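Local coordinates for protein glutathione S-transferase (Sulfitobacter, PDB 4GF0) that binds glutathione and, as a glutathione S-transferase homologue, probably transfers it through its thiol to electrophilic substrates, at residues 3-9 / 27-33; 13-17 / 68-72. All coordinates share one frame; numbering follows the deposited sequence.

Contact 1. Residues 3-9 / 27-33; sequences MLTLYFT and PYQPVRV
Phe8 and Pro30 meet on the face of the strand pair that also carries Leu6 and Tyr28: CE1 of the Phe8 ring comes within 3.6 Å of Pro30 CB. With chi1 at 83°, Phe8 CG stands between its own backbone N and carbonyl carbon, and the ring therefore leans over the neighbouring strand, CD1 reaching 3.3 Å from Val31 O and CZ coming near Arg32 CB. Tyr28 CD2 lies farther off, 4.3 Å from Leu6 CB. On the other face Tyr7 and Val31 rise from the sheet alongside each other, with ring atom CD2 3.8 Å from Val31 CG1. The second branch of the valine, CG2, packs at 3.5 Å on Thr5 CG2, while Val33 CG2 sits at the edge of the Tyr7 ring. Toward the N-terminal end the extended Met3 chain passes crosswise over Pro27, its SD against Pro27 CB.

The backbones form a parallel pair, the strand axes inclined by 23°. Gln29 bridges Leu4 and Leu6, and Val31 bridges Leu6 and Phe8: Gln29 N donates to Leu4 O, Leu6 N to Gln29 O, Val31 N to Leu6 O at a nearly straight 170°, and Phe8 N to Val31 O, with Val33 N to Phe8 O closing the series. At the polar edge Thr9 OG1 donates to Val33 O over 2.8 Å, and at the other end a water donates to Pro27 O.

This is the strand pairing of a beta-alpha-beta unit in the thioredoxin-like domain. Helix 14-23 covers the Leu6 and Tyr28 face through Ala18, and its Glu22 is hydrogen-bonded to the Tyr28 hydroxyl through OE2; strand 56-58 flanks 4-8 through backbone bonds of Thr5 and Tyr7.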
loop_
_atom_site.group_PDB
_atom_site.type_symbol
_atom_site.label_atom_id
_atom_site.label_comp_id
_atom_site.label_asym_id
_atom_site.label_seq_id
_atom_site.Cartn_x
_atom_site.Cartn_y
_atom_site.Cartn_z
ATOM N N MET A 3 -6.568 19.554 16.515
ATOM C CA MET A 3 -5.488 19.131 15.636
ATOM C C MET A 3 -5.472 17.632 15.413
ATOM O O MET A 3 -5.998 16.855 16.218
ATOM C CB MET A 3 -4.137 19.504 16.249
ATOM C CG MET A 3 -3.945 20.960 16.572
ATOM S SD MET A 3 -2.300 21.155 17.277
ATOM C CE MET A 3 -2.344 22.886 17.728
ATOM N N LEU A 4 -4.824 17.244 14.324
ATOM C CA LEU A 4 -4.536 15.853 14.025
ATOM C C LEU A 4 -3.530 15.315 15.029
ATOM O O LEU A 4 -2.629 16.038 15.452
ATOM C CB LEU A 4 -3.899 15.772 12.642
ATOM C CG LEU A 4 -4.731 16.258 11.462
ATOM C CD1 LEU A 4 -3.910 16.161 10.175
ATOM C CD2 LEU A 4 -5.983 15.416 11.365
ATOM N N THR A 5 -3.656 14.035 15.368
ATOM C CA THR A 5 -2.678 13.367 16.215
ATOM C C THR A 5 -2.056 12.232 15.426
ATOM O O THR A 5 -2.763 11.369 14.900
ATOM C CB THR A 5 -3.336 12.798 17.475
ATOM O OG1 THR A 5 -4.033 13.844 18.158
ATOM C CG2 THR A 5 -2.280 12.207 18.410
ATOM N N LEU A 6 -0.730 12.226 15.343
ATOM C CA LEU A 6 -0.040 11.205 14.572
ATOM C C LEU A 6 0.726 10.306 15.513
ATOM O O LEU A 6 1.594 10.775 16.242
ATOM C CB LEU A 6 0.950 11.847 13.607
ATOM C CG LEU A 6 1.805 10.845 12.825
ATOM C CD1 LEU A 6 0.941 10.082 11.832
ATOM C CD2 LEU A 6 2.922 11.596 12.098
ATOM N N TYR A 7 0.420 9.012 15.478
ATOM C CA TYR A 7 1.196 8.036 16.231
ATOM C C TYR A 7 2.358 7.589 15.349
ATOM O O TYR A 7 2.151 7.151 14.228
ATOM C CB TYR A 7 0.306 6.852 16.605
ATOM C CG TYR A 7 -0.808 7.273 17.523
ATOM C CD1 TYR A 7 -1.994 7.793 17.025
ATOM C CD2 TYR A 7 -0.657 7.188 18.901
ATOM C CE1 TYR A 7 -3.012 8.203 17.890
ATOM C CE2 TYR A 7 -1.662 7.585 19.755
ATOM C CZ TYR A 7 -2.829 8.092 19.247
ATOM O OH TYR A 7 -3.822 8.484 20.115
ATOM N N PHE A 8 3.573 7.718 15.864
ATOM C CA PHE A 8 4.759 7.502 15.055
ATOM C C PHE A 8 5.865 6.903 15.901
ATOM O O PHE A 8 5.799 6.886 17.135
ATOM C CB PHE A 8 5.254 8.844 14.496
ATOM C CG PHE A 8 6.110 9.610 15.464
ATOM C CD1 PHE A 8 5.526 10.362 16.480
ATOM C CD2 PHE A 8 7.501 9.561 15.385
ATOM C CE1 PHE A 8 6.316 11.059 17.391
ATOM C CE2 PHE A 8 8.284 10.241 16.299
ATOM C CZ PHE A 8 7.692 10.994 17.300
ATOM N N THR A 9 6.915 6.446 15.226
ATOM C CA THR A 9 8.101 5.950 15.904
ATOM C C THR A 9 9.275 6.471 15.095
ATOM O O THR A 9 9.238 6.397 13.866
ATOM C CB THR A 9 8.109 4.420 15.918
ATOM O OG1 THR A 9 6.941 3.947 16.599
ATOM C CG2 THR A 9 9.363 3.880 16.617
ATOM N N PRO A 27 -1.040 22.238 11.823
ATOM C CA PRO A 27 -0.579 21.889 13.169
ATOM C C PRO A 27 -0.968 20.441 13.450
ATOM O O PRO A 27 -1.986 19.964 12.949
ATOM C CB PRO A 27 -1.360 22.849 14.072
ATOM C CG PRO A 27 -2.622 23.141 13.306
ATOM C CD PRO A 27 -2.243 23.089 11.835
ATOM N N TYR A 28 -0.144 19.725 14.202
ATOM C CA TYR A 28 -0.477 18.365 14.576
ATOM C C TYR A 28 0.255 18.027 15.853
ATOM O O TYR A 28 1.189 18.732 16.256
ATOM C CB TYR A 28 -0.126 17.349 13.470
ATOM C CG TYR A 28 1.358 17.169 13.206
ATOM C CD1 TYR A 28 2.114 18.181 12.628
ATOM C CD2 TYR A 28 1.992 15.976 13.503
ATOM C CE1 TYR A 28 3.472 18.004 12.369
ATOM C CE2 TYR A 28 3.340 15.795 13.239
ATOM C CZ TYR A 28 4.068 16.808 12.680
ATOM O OH TYR A 28 5.411 16.624 12.428
ATOM N N GLN A 29 -0.197 16.948 16.474
ATOM C CA GLN A 29 0.343 16.466 17.731
ATOM C C GLN A 29 0.959 15.102 17.486
ATOM O O GLN A 29 0.238 14.135 17.231
ATOM C CB GLN A 29 -0.788 16.316 18.746
ATOM C CG GLN A 29 -1.555 17.589 19.042
ATOM C CD GLN A 29 -0.961 18.366 20.193
ATOM O OE1 GLN A 29 0.175 18.122 20.602
ATOM N NE2 GLN A 29 -1.733 19.303 20.733
ATOM N N PRO A 30 2.294 15.019 17.557
ATOM C CA PRO A 30 2.976 13.724 17.410
ATOM C C PRO A 30 2.971 12.932 18.724
ATOM O O PRO A 30 3.246 13.500 19.787
ATOM C CB PRO A 30 4.418 14.118 17.064
ATOM C CG PRO A 30 4.401 15.612 16.829
ATOM C CD PRO A 30 3.237 16.148 17.590
ATOM N N VAL A 31 2.655 11.642 18.649
ATOM C CA VAL A 31 2.727 10.764 19.807
ATOM C C VAL A 31 3.691 9.643 19.511
ATOM O O VAL A 31 3.474 8.861 18.585
ATOM C CB VAL A 31 1.364 10.149 20.146
ATOM C CG1 VAL A 31 1.505 9.144 21.301
ATOM C CG2 VAL A 31 0.374 11.232 20.490
ATOM N N ARG A 32 4.749 9.548 20.310
ATOM C CA ARG A 32 5.760 8.522 20.069
ATOM C C ARG A 32 5.323 7.160 20.609
ATOM O O ARG A 32 4.868 7.049 21.750
ATOM C CB ARG A 32 7.108 8.940 20.671
ATOM C CG ARG A 32 8.225 7.931 20.409
ATOM C CD ARG A 32 9.599 8.531 20.684
ATOM N NE ARG A 32 9.787 8.885 22.088
ATOM C CZ ARG A 32 10.137 8.020 23.038
ATOM N NH1 ARG A 32 10.326 6.741 22.739
ATOM N NH2 ARG A 32 10.294 8.436 24.288
ATOM N N VAL A 33 5.431 6.131 19.766
ATOM C CA VAL A 33 5.142 4.766 20.169
ATOM C C VAL A 33 6.484 4.062 20.317
ATOM O O VAL A 33 7.260 4.002 19.367
ATOM C CB VAL A 33 4.270 4.049 19.126
ATOM C CG1 VAL A 33 4.012 2.615 19.547
ATOM C CG2 VAL A 33 2.954 4.807 18.934
HETATM O O HOH W 1 -4.476 19.968 12.258
#

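Contact 2. Residues 13-17 / 68-72; sequences ISVAV and TGALL. With GSH (glutathione), chain D.
Ile13 and Thr68 meet beside the bound glutathione. The isoleucine CB lies 4.0 Å from the glutathione sulfur SG2 and almost as near Thr68 OG1. From there the side chain forks. CG2 touches Thr68 OG1 at 3.4 Å and also meets SG2, whereas CG1, anti to the backbone N (chi1 -160°), faces both the hydroxyl and the methyl of Thr68, a little nearer the hydroxyl. The tip, CD1, makes no close contact with 68-72 or the ligand; the side chain also packs on Tyr165, Val168 and Val169 of helix 162-170. Shortening Ile13 to an alanine would probably open a gap beside Thr68 and the glutathione sulfur, and leave the threonine methyl without its CG1 neighbour.

Thr68 turns its polar branch to the ligand: backbone N donates to glutathione O11 at 2.9 Å with an angle of 160°, and OG1 donates to the same oxygen at 3.0 Å. Two bonds thus grip one carboxylate oxygen at the N-terminal end of helix 68-78, whose dipole would probably steady the negative charge. The methyl branch of Thr68, CG2, points into the apolar side, 4.1 Å from Val17 CG2. That valine methyl also lies 3.8 Å from Leu71 CB, and Leu72 CD2 rests on Ala16 O at 3.6 Å. No hydrogen bond joins the two segments directly; they meet by van der Waals packing.

Glu67 and Gln40 also bind the ligand. A backbone N and a hydroxyl at a helix start holding the gamma-glutamyl carboxylate are characteristic of the glutathione site in the thioredoxin-like domain of glutathione transferases.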
loop_
_atom_site.group_PDB
_atom_site.type_symbol
_atom_site.label_atom_id
_atom_site.label_comp_id
_atom_site.label_asym_id
_atom_site.label_seq_id
_atom_site.Cartn_x
_atom_site.Cartn_y
_atom_site.Cartn_z
ATOM N N ILE A 13 8.321 4.292 8.929
ATOM C CA ILE A 13 7.577 4.821 7.796
ATOM C C ILE A 13 6.556 5.888 8.208
ATOM O O ILE A 13 6.149 6.715 7.383
ATOM C CB ILE A 13 6.888 3.688 6.997
ATOM C CG1 ILE A 13 6.537 4.152 5.581
ATOM C CG2 ILE A 13 5.664 3.143 7.755
ATOM C CD1 ILE A 13 7.764 4.622 4.791
ATOM N N SER A 14 6.148 5.876 9.477
ATOM C CA SER A 14 5.234 6.892 10.003
ATOM C C SER A 14 5.772 8.299 9.796
ATOM O O SER A 14 4.998 9.262 9.729
ATOM C CB SER A 14 4.975 6.673 11.499
ATOM O OG SER A 14 6.193 6.613 12.239
ATOM N N VAL A 15 7.094 8.434 9.715
ATOM C CA VAL A 15 7.703 9.750 9.554
ATOM C C VAL A 15 7.323 10.384 8.210
ATOM O O VAL A 15 7.288 11.613 8.084
ATOM C CB VAL A 15 9.241 9.698 9.757
ATOM C CG1 VAL A 15 9.858 11.076 9.641
ATOM C CG2 VAL A 15 9.569 9.103 11.132
ATOM N N ALA A 16 7.016 9.553 7.214
ATOM C CA ALA A 16 6.581 10.071 5.916
ATOM C C ALA A 16 5.315 10.906 6.074
ATOM O O ALA A 16 5.137 11.924 5.404
ATOM C CB ALA A 16 6.346 8.932 4.916
ATOM N N VAL A 17 4.426 10.473 6.958
ATOM C CA VAL A 17 3.177 11.194 7.149
ATOM C C VAL A 17 3.469 12.521 7.846
ATOM O O VAL A 17 2.905 13.557 7.490
ATOM C CB VAL A 17 2.160 10.341 7.941
ATOM C CG1 VAL A 17 0.846 11.112 8.135
ATOM C CG2 VAL A 17 1.890 9.026 7.206
ATOM N N THR A 68 0.157 4.085 5.674
ATOM C CA THR A 68 0.885 5.275 5.257
ATOM C C THR A 68 0.321 5.919 3.984
ATOM O O THR A 68 0.055 7.122 3.958
ATOM C CB THR A 68 2.365 4.929 5.067
ATOM O OG1 THR A 68 2.889 4.457 6.316
ATOM C CG2 THR A 68 3.170 6.157 4.624
ATOM N N GLY A 69 0.114 5.130 2.934
ATOM C CA GLY A 69 -0.316 5.705 1.667
ATOM C C GLY A 69 -1.681 6.361 1.767
ATOM O O GLY A 69 -1.943 7.386 1.128
ATOM N N ALA A 70 -2.567 5.763 2.561
ATOM C CA ALA A 70 -3.904 6.316 2.762
ATOM C C ALA A 70 -3.820 7.621 3.541
ATOM O O ALA A 70 -4.524 8.591 3.239
ATOM C CB ALA A 70 -4.801 5.299 3.495
ATOM N N LEU A 71 -2.943 7.660 4.540
ATOM C CA LEU A 71 -2.776 8.874 5.345
ATOM C C LEU A 71 -2.184 10.004 4.522
ATOM O O LEU A 71 -2.520 11.158 4.723
ATOM C CB LEU A 71 -1.845 8.609 6.529
ATOM C CG LEU A 71 -2.307 7.549 7.530
ATOM C CD1 LEU A 71 -1.474 7.594 8.807
ATOM C CD2 LEU A 71 -3.744 7.764 7.837
ATOM N N LEU A 72 -1.264 9.672 3.623
ATOM C CA LEU A 72 -0.671 10.691 2.750
ATOM C C LEU A 72 -1.736 11.303 1.834
ATOM O O LEU A 72 -1.841 12.532 1.707
ATOM C CB LEU A 72 0.481 10.090 1.930
ATOM C CG LEU A 72 1.766 9.759 2.698
ATOM C CD1 LEU A 72 2.738 8.940 1.811
ATOM C CD2 LEU A 72 2.427 11.039 3.165
HETATM N N1 GSH D . 1.548 -1.221 5.503
HETATM C CA1 GSH D . 1.828 -0.417 6.671
HETATM C C1 GSH D . 1.896 1.028 6.291
HETATM O O11 GSH D . 1.481 1.914 7.087
HETATM O O12 GSH D . 2.391 1.367 5.182
HETATM C CB1 GSH D . 3.162 -0.807 7.263
HETATM C CG1 GSH D . 3.184 -0.301 8.708
HETATM C CD1 GSH D . 4.394 -0.899 9.433
HETATM O OE1 GSH D . 4.690 -2.087 9.298
HETATM N N2 GSH D . 5.196 -0.031 10.290
HETATM C CA2 GSH D . 6.332 -0.580 10.990
HETATM C C2 GSH D . 5.846 -1.071 12.328
HETATM O O2 GSH D . 4.898 -0.533 12.885
HETATM C CB2 GSH D . 7.388 0.458 11.196
HETATM S SG2 GSH D . 8.089 0.927 9.623
HETATM N N3 GSH D . 6.479 -2.207 12.985
HETATM C CA3 GSH D . 5.972 -2.631 14.285
HETATM C C3 GSH D . 5.959 -4.135 14.407
HETATM O O31 GSH D . 6.026 -4.859 13.373
HETATM O O32 GSH D . 5.859 -4.678 15.553
#

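In the fold
From the N terminus, strand 4-8 comes first and helix 14-23 follows; contact 1 closes the short loop through that helix when strand 28-32 returns beside the first strand. Contact 2 starts within this interval, at 13-17, but finds its partner only at 68-72, after strands 56-58 and 64-66, so the two closures cross rather than nest. Their centres lie 12 Å apart and they touch directly: Ser14 OG is 3.1 Å from Thr9 N, a probable hydrogen bond, and Leu6 CD1 packs on Val17 CG1. The two contacts thus tie strands 4-8 and 28-32, helix 14-23 and the start of helix 68-78 together, with Ile13 and Thr68 beside the glutathione.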